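Local coordinates for protein thiosulfate sulfurtransferase YnjE (Escherichia coli, PDB 2WLR) that catalyses the transfer of sulfur from thiosulfate to cyanide, yielding thiocyanate and sulfite, and works as a periplasmic monomer, at residues Ser304-Ser307 and Tyr308-Pro311; Met376-Ala380 and Met381-Asn385. All coordinates share one frame; numbering follows the deposited sequence.

In the fold
Both contacts belong to the third rhodanese repeat, where each closes a short local turn. Contact 1 (304-311) comes first, in the loop that leaves helix 296-300 on the way to strand 314-315. The chain then adds strand 319-320, helix 343-351 and strand 360-363 before passing Cys365, the persulfide-forming residue, and entering helix 369-380. Contact 2 (376-385) ends that helix and turns the chain into strand 386-389 of the parallel sheet. The two neither nest nor cross: they follow in series, with centres 29 Å apart and nearest atoms about 15 Å apart. Helix 369-380 relates them, since the Tyr306 hydroxyl is hydrogen-bonded to Arg370 near its start and contact 2 caps its end.

Contact 1 of 2, residues Ser304-Ser307 and Tyr308-Pro311; sequences SGYS and YIKP
Ser304 reaches Ile309 through its hydroxyl, with OG donating to Ile309 O at 2.6 Å from slightly out of the carbonyl plane. The same OG accepts the backbone N-H of Tyr306 at 3.1 Å, which defines an ST turn around Gly305. With chi1 at 78°, the hydroxyl sits between its own backbone N and carbonyl carbon, from where it serves both partners. Replacing Ser304 by an alanine would remove OG, and would probably cost Ile309 O and the Tyr306 N-H their shared partner and weaken the link between the ST turn and the beta turn.

Tyr306 opens a type I beta turn that ends at Ile309, closed by the bond from Ile309 N to Tyr306 O of 3.2 Å. Its side chain runs alongside two others. On the Ile309 flank, the delta methyl CD1 meets ring atom CD1 of Tyr306 at 3.6 Å. Tyr306 CB sits over one face of the Tyr308 ring in a CH-pi contact, 4.3 Å from its centroid and 11° off its normal. The two rings themselves are inclined at 57°, neither stacked nor edge-to-face. Ser307 occupies the second position of the turn, its OG lying obliquely to the Tyr308 ring.

The phenol OH of Tyr306 is hydrogen-bonded to Arg370, a probable substrate-binding residue, while that of Tyr308 hydrogen-bonds to a bound HEPES molecule, probably from the crystallisation liquor. In sequence the loop joins helix 296-300 to strand 314-315; in space it leans on helix 392-396: Ile309 packs against Trp393 and Tyr394, Tyr308 meets Tyr394 edge-to-face, and Pro311 O accepts from Trp393 NE1.

Contact 2 of 2, residues Met376-Ala380 and Met381-Asn385; sequences MYARA and MGWKN
The indole of Trp383 stands beside Ala378 at the end of the helix, and the residues meet through the root of the tryptophan: Trp383 CB lies 4.2 Å from Ala378 CB. Ala378 O approaches the ring obliquely, 3.8 Å from Trp383 CG. At the edge of the indole, in its plane, lies Met381 O, 3.8 Å from Trp383 CD1. Trp350 of helix 343-351 adds an edge-to-face contact, and Val361 of strand 360-363 also touches the Trp383 side chain.

The evidence for the turn lies in the backbone. Met381 N bonds to Tyr377 O, continuing the helical pattern by one more step. Gly382 then departs from it with a phi of 86°, and two bonds run back into the last turn: Gly382 N to Arg379 O at 3.0 Å, and Trp383 N to Ala378 O at 3.0 Å with an N-H...O angle of 160°. Positive phi together with this pair of bonds defines a Schellman motif.

Met381, present as selenomethionine, runs past the backbone carbonyl of Tyr377 and then leads away from the helix segment. Its CG is anti to the carbonyl carbon and beside the backbone N (chi1 -75°), which brings CG to 3.2 Å from Tyr377 O, with SE following at 3.6 Å. Beyond that carbonyl the side chain packs on Ala343, Ile346, Thr347 and Trp350, joining the turn to helix 343-351.

Met381 and Trp383 pack beside these bonds, against helix 343-351 and strand 360-363, consistent with a compact junction that redirects the chain into strand 386-389. Chemically, the helix end is a mostly buried stop whose carbonyls at Tyr377, Ala378 and Arg379 are all satisfied by backbone N-H groups.

Contact 1 of 2, residues Ser304-Ser307 and Tyr308-Pro311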
ATOM      1  N   SER A 304       4.889  13.677  19.971  1.00 16.89           N
ATOM      2  CA  SER A 304       5.500  13.977  18.684  1.00 16.37           C
ATOM      3  C   SER A 304       5.602  12.710  17.839  1.00 16.24           C
ATOM      4  O   SER A 304       5.692  12.802  16.606  1.00 16.08           O
ATOM      5  CB  SER A 304       6.897  14.548  18.899  1.00 16.74           C
ATOM      6  OG  SER A 304       7.814  13.530  19.190  1.00 15.83           O
ATOM      7  N   GLY A 305       5.618  11.553  18.496  1.00 16.31           N
ATOM      8  CA  GLY A 305       5.805  10.258  17.821  1.00 16.00           C
ATOM      9  C   GLY A 305       7.253   9.776  17.762  1.00 16.37           C
ATOM     10  O   GLY A 305       7.539   8.640  17.397  1.00 15.80           O
ATOM     11  N   TYR A 306       8.200  10.647  18.126  1.00 15.91           N
ATOM     12  CA  TYR A 306       9.622  10.339  17.969  1.00 17.42           C
ATOM     13  C   TYR A 306      10.441  10.877  19.153  1.00 18.86           C
ATOM     14  O   TYR A 306      10.258  12.025  19.565  1.00 19.52           O
ATOM     15  CB  TYR A 306      10.152  10.979  16.685  1.00 16.69           C
ATOM     16  CG  TYR A 306       9.451  10.530  15.423  1.00 15.64           C
ATOM     17  CD1 TYR A 306       8.247  11.082  15.063  1.00 16.83           C
ATOM     18  CD2 TYR A 306      10.015   9.573  14.594  1.00 15.78           C
ATOM     19  CE1 TYR A 306       7.580  10.703  13.914  1.00 17.06           C
ATOM     20  CE2 TYR A 306       9.353   9.168  13.419  1.00 16.98           C
ATOM     21  CZ  TYR A 306       8.132   9.738  13.092  1.00 17.87           C
ATOM     22  OH  TYR A 306       7.460   9.391  11.921  1.00 17.99           O
ATOM     23  N   SER A 307      11.371  10.060  19.640  1.00 20.38           N
ATOM     24  CA  SER A 307      12.226  10.438  20.769  1.00 21.67           C
ATOM     25  C   SER A 307      13.068  11.687  20.491  1.00 22.26           C
ATOM     26  O   SER A 307      13.368  12.441  21.409  1.00 23.42           O
ATOM     27  CB  SER A 307      13.131   9.271  21.157  1.00 22.35           C
ATOM     28  OG  SER A 307      14.002   8.912  20.090  1.00 24.03           O
ATOM     29  N   TYR A 308      13.423  11.903  19.224  1.00 21.48           N
ATOM     30  CA  TYR A 308      14.291  13.025  18.801  1.00 20.65           C
ATOM     31  C   TYR A 308      13.535  14.240  18.254  1.00 20.83           C
ATOM     32  O   TYR A 308      14.146  15.238  17.833  1.00 21.11           O
ATOM     33  CB  TYR A 308      15.328  12.510  17.792  1.00 20.82           C
ATOM     34  CG  TYR A 308      14.747  11.842  16.558  1.00 19.25           C
ATOM     35  CD1 TYR A 308      14.402  12.582  15.447  1.00 19.16           C
ATOM     36  CD2 TYR A 308      14.551  10.465  16.521  1.00 18.02           C
ATOM     37  CE1 TYR A 308      13.875  11.978  14.313  1.00 20.28           C
ATOM     38  CE2 TYR A 308      14.029   9.845  15.399  1.00 18.86           C
ATOM     39  CZ  TYR A 308      13.685  10.612  14.296  1.00 19.61           C
ATOM     40  OH  TYR A 308      13.167   9.985  13.184  1.00 20.24           O
ATOM     41  N   ILE A 309      12.204  14.178  18.249  1.00 19.57           N
ATOM     42  CA  ILE A 309      11.381  15.327  17.906  1.00 19.77           C
ATOM     43  C   ILE A 309      10.679  15.846  19.146  1.00 20.46           C
ATOM     44  O   ILE A 309       9.782  15.195  19.688  1.00 20.75           O
ATOM     45  CB  ILE A 309      10.347  15.042  16.783  1.00 19.60           C
ATOM     46  CG1 ILE A 309      11.055  14.506  15.540  1.00 19.37           C
ATOM     47  CG2 ILE A 309       9.608  16.312  16.418  1.00 18.66           C
ATOM     48  CD1 ILE A 309      10.096  14.072  14.420  1.00 18.89           C
ATOM     49  N   LYS A 310      11.110  17.017  19.607  1.00 20.98           N
ATOM     50  CA  LYS A 310      10.568  17.582  20.840  1.00 21.55           C
ATOM     51  C   LYS A 310       9.212  18.272  20.629  1.00 20.59           C
ATOM     52  O   LYS A 310       8.300  18.054  21.410  1.00 19.98           O
ATOM     53  CB  LYS A 310      11.602  18.537  21.471  1.00 22.55           C
ATOM     54  CG  LYS A 310      11.150  19.263  22.730  1.00 25.99           C
ATOM     55  CD  LYS A 310      11.073  18.346  23.950  1.00 29.46           C
ATOM     56  CE  LYS A 310      10.783  19.162  25.219  1.00 31.54           C
ATOM     57  NZ  LYS A 310      11.967  19.957  25.713  1.00 32.48           N
ATOM     58  N   PRO A 311       9.064  19.076  19.559  1.00 19.57           N
ATOM     59  CA  PRO A 311       7.785  19.747  19.348  1.00 19.10           C
ATOM     60  C   PRO A 311       6.622  18.796  19.108  1.00 19.19           C
ATOM     61  O   PRO A 311       6.778  17.777  18.420  1.00 18.56           O
ATOM     62  CB  PRO A 311       8.037  20.591  18.098  1.00 19.05           C
ATOM     63  CG  PRO A 311       9.509  20.815  18.119  1.00 18.83           C
ATOM     64  CD  PRO A 311      10.082  19.553  18.599  1.00 19.32           C
TER

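Contact 2 of 2, residues Met376-Ala380 and Met381-Asn385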
HETATM    1  N   MSE A 376       2.789   5.183  -2.331  1.00  7.04           N
HETATM    2  CA  MSE A 376       2.777   4.001  -3.201  1.00  7.10           C
HETATM    3  C   MSE A 376       1.389   3.431  -3.411  1.00  8.20           C
HETATM    4  O   MSE A 376       1.059   3.024  -4.513  1.00  7.86           O
HETATM    5  CB  MSE A 376       3.764   2.937  -2.719  1.00  7.72           C
HETATM    6  CG  MSE A 376       5.219   3.357  -2.701  1.00  6.30           C
HETATM    7 SE   MSE A 376       5.932   3.753  -4.475  1.00 11.14          SE
HETATM    8  CE  MSE A 376       6.108   1.892  -5.110  1.00 13.27           C
ATOM      9  N   TYR A 377       0.577   3.384  -2.364  1.00  7.77           N
ATOM     10  CA  TYR A 377      -0.814   2.949  -2.522  1.00  7.98           C
ATOM     11  C   TYR A 377      -1.614   3.896  -3.448  1.00  7.72           C
ATOM     12  O   TYR A 377      -2.263   3.445  -4.367  1.00  7.46           O
ATOM     13  CB  TYR A 377      -1.493   2.809  -1.174  1.00  9.04           C
ATOM     14  CG  TYR A 377      -0.903   1.757  -0.251  1.00  8.58           C
ATOM     15  CD1 TYR A 377      -0.117   0.694  -0.755  1.00  8.64           C
ATOM     16  CD2 TYR A 377      -1.069   1.850   1.121  1.00  9.63           C
ATOM     17  CE1 TYR A 377       0.420  -0.256   0.073  1.00 10.22           C
ATOM     18  CE2 TYR A 377      -0.535   0.878   1.949  1.00  9.93           C
ATOM     19  CZ  TYR A 377       0.209  -0.159   1.409  1.00 10.44           C
ATOM     20  OH  TYR A 377       0.746  -1.109   2.258  1.00 10.71           O
ATOM     21  N   ALA A 378      -1.521   5.206  -3.228  1.00  7.48           N
ATOM     22  CA  ALA A 378      -2.234   6.163  -4.080  1.00  8.01           C
ATOM     23  C   ALA A 378      -1.788   6.076  -5.531  1.00  8.76           C
ATOM     24  O   ALA A 378      -2.582   6.174  -6.425  1.00  9.25           O
ATOM     25  CB  ALA A 378      -2.001   7.591  -3.551  1.00  8.69           C
ATOM     26  N   ARG A 379      -0.489   5.860  -5.755  1.00  8.23           N
ATOM     27  CA  ARG A 379       0.042   5.646  -7.091  1.00  9.56           C
ATOM     28  C   ARG A 379      -0.604   4.413  -7.752  1.00  8.99           C
ATOM     29  O   ARG A 379      -1.090   4.488  -8.893  1.00 10.13           O
ATOM     30  CB  ARG A 379       1.555   5.492  -7.004  1.00  9.44           C
ATOM     31  CG  ARG A 379       2.234   5.195  -8.329  1.00 11.48           C
ATOM     32  CD  ARG A 379       3.727   5.023  -8.132  1.00 11.74           C
ATOM     33  NE  ARG A 379       4.458   4.519  -9.301  1.00 12.68           N
ATOM     34  CZ  ARG A 379       5.034   3.325  -9.406  1.00 11.51           C
ATOM     35  NH1 ARG A 379       4.921   2.393  -8.470  1.00 10.62           N
ATOM     36  NH2 ARG A 379       5.695   3.031 -10.525  1.00 14.60           N
ATOM     37  N   ALA A 380      -0.681   3.293  -7.017  1.00  8.70           N
ATOM     38  CA  ALA A 380      -1.294   2.046  -7.516  1.00  8.69           C
ATOM     39  C   ALA A 380      -2.795   2.248  -7.769  1.00  8.61           C
ATOM     40  O   ALA A 380      -3.399   1.650  -8.682  1.00  9.42           O
ATOM     41  CB  ALA A 380      -1.060   0.937  -6.508  1.00  9.96           C
HETATM   42  N   MSE A 381      -3.398   3.129  -6.982  1.00  8.80           N
HETATM   43  CA  MSE A 381      -4.807   3.499  -7.103  1.00 10.08           C
HETATM   44  C   MSE A 381      -5.081   4.432  -8.270  1.00 10.34           C
HETATM   45  O   MSE A 381      -6.245   4.780  -8.519  1.00 11.55           O
HETATM   46  CB  MSE A 381      -5.276   4.153  -5.806  1.00 10.34           C
HETATM   47  CG  MSE A 381      -5.481   3.164  -4.701  1.00 11.32           C
HETATM   48 SE   MSE A 381      -5.502   3.933  -2.882  1.00 14.37          SE
HETATM   49  CE  MSE A 381      -7.045   5.034  -2.862  1.00  7.74           C
ATOM     50  N   GLY A 382      -4.029   4.912  -8.932  1.00 11.05           N
ATOM     51  CA  GLY A 382      -4.175   5.739 -10.112  1.00 11.18           C
ATOM     52  C   GLY A 382      -4.339   7.210  -9.809  1.00 11.68           C
ATOM     53  O   GLY A 382      -4.737   7.971 -10.691  1.00 13.11           O
ATOM     54  N   TRP A 383      -4.015   7.652  -8.591  1.00 11.03           N
ATOM     55  CA  TRP A 383      -4.107   9.070  -8.284  1.00 11.26           C
ATOM     56  C   TRP A 383      -2.974   9.769  -9.038  1.00 12.18           C
ATOM     57  O   TRP A 383      -1.826   9.353  -8.937  1.00 12.95           O
ATOM     58  CB  TRP A 383      -4.000   9.298  -6.775  1.00 10.41           C
ATOM     59  CG  TRP A 383      -5.227   8.906  -6.047  1.00  8.84           C
ATOM     60  CD1 TRP A 383      -6.081   7.879  -6.345  1.00 12.17           C
ATOM     61  CD2 TRP A 383      -5.809   9.614  -4.956  1.00  9.43           C
ATOM     62  NE1 TRP A 383      -7.147   7.897  -5.470  1.00 10.95           N
ATOM     63  CE2 TRP A 383      -6.999   8.948  -4.604  1.00 11.31           C
ATOM     64  CE3 TRP A 383      -5.422  10.733  -4.221  1.00  9.38           C
ATOM     65  CZ2 TRP A 383      -7.819   9.388  -3.554  1.00 11.11           C
ATOM     66  CZ3 TRP A 383      -6.234  11.181  -3.185  1.00  9.91           C
ATOM     67  CH2 TRP A 383      -7.421  10.509  -2.856  1.00 10.73           C
ATOM     68  N   LYS A 384      -3.306  10.794  -9.815  1.00 14.23           N
ATOM     69  CA  LYS A 384      -2.386  11.295 -10.851  1.00 15.27           C
ATOM     70  C   LYS A 384      -1.447  12.370 -10.332  1.00 15.23           C
ATOM     71  O   LYS A 384      -0.446  12.663 -10.972  1.00 16.83           O
ATOM     72  CB  LYS A 384      -3.147  11.835 -12.070  1.00 16.90           C
ATOM     73  CG  LYS A 384      -4.005  10.798 -12.776  1.00 19.77           C
ATOM     74  CD  LYS A 384      -4.663  11.335 -14.034  1.00 25.50           C
ATOM     75  CE  LYS A 384      -5.583  10.287 -14.682  1.00 27.23           C
ATOM     76  NZ  LYS A 384      -6.776   9.936 -13.816  1.00 30.76           N
ATOM     77  N   ASN A 385      -1.760  12.951  -9.181  1.00 13.74           N
ATOM     78  CA  ASN A 385      -0.997  14.074  -8.675  1.00 14.21           C
ATOM     79  C   ASN A 385      -0.676  13.884  -7.226  1.00 13.14           C
ATOM     80  O   ASN A 385      -1.182  14.596  -6.356  1.00 15.49           O
ATOM     81  CB  ASN A 385      -1.776  15.386  -8.839  1.00 15.57           C
ATOM     82  CG  ASN A 385      -0.875  16.585  -8.860  1.00 19.26           C
ATOM     83  OD1 ASN A 385       0.342  16.449  -8.703  1.00 26.12           O
ATOM     84  ND2 ASN A 385      -1.453  17.779  -9.069  1.00 22.36           N
TER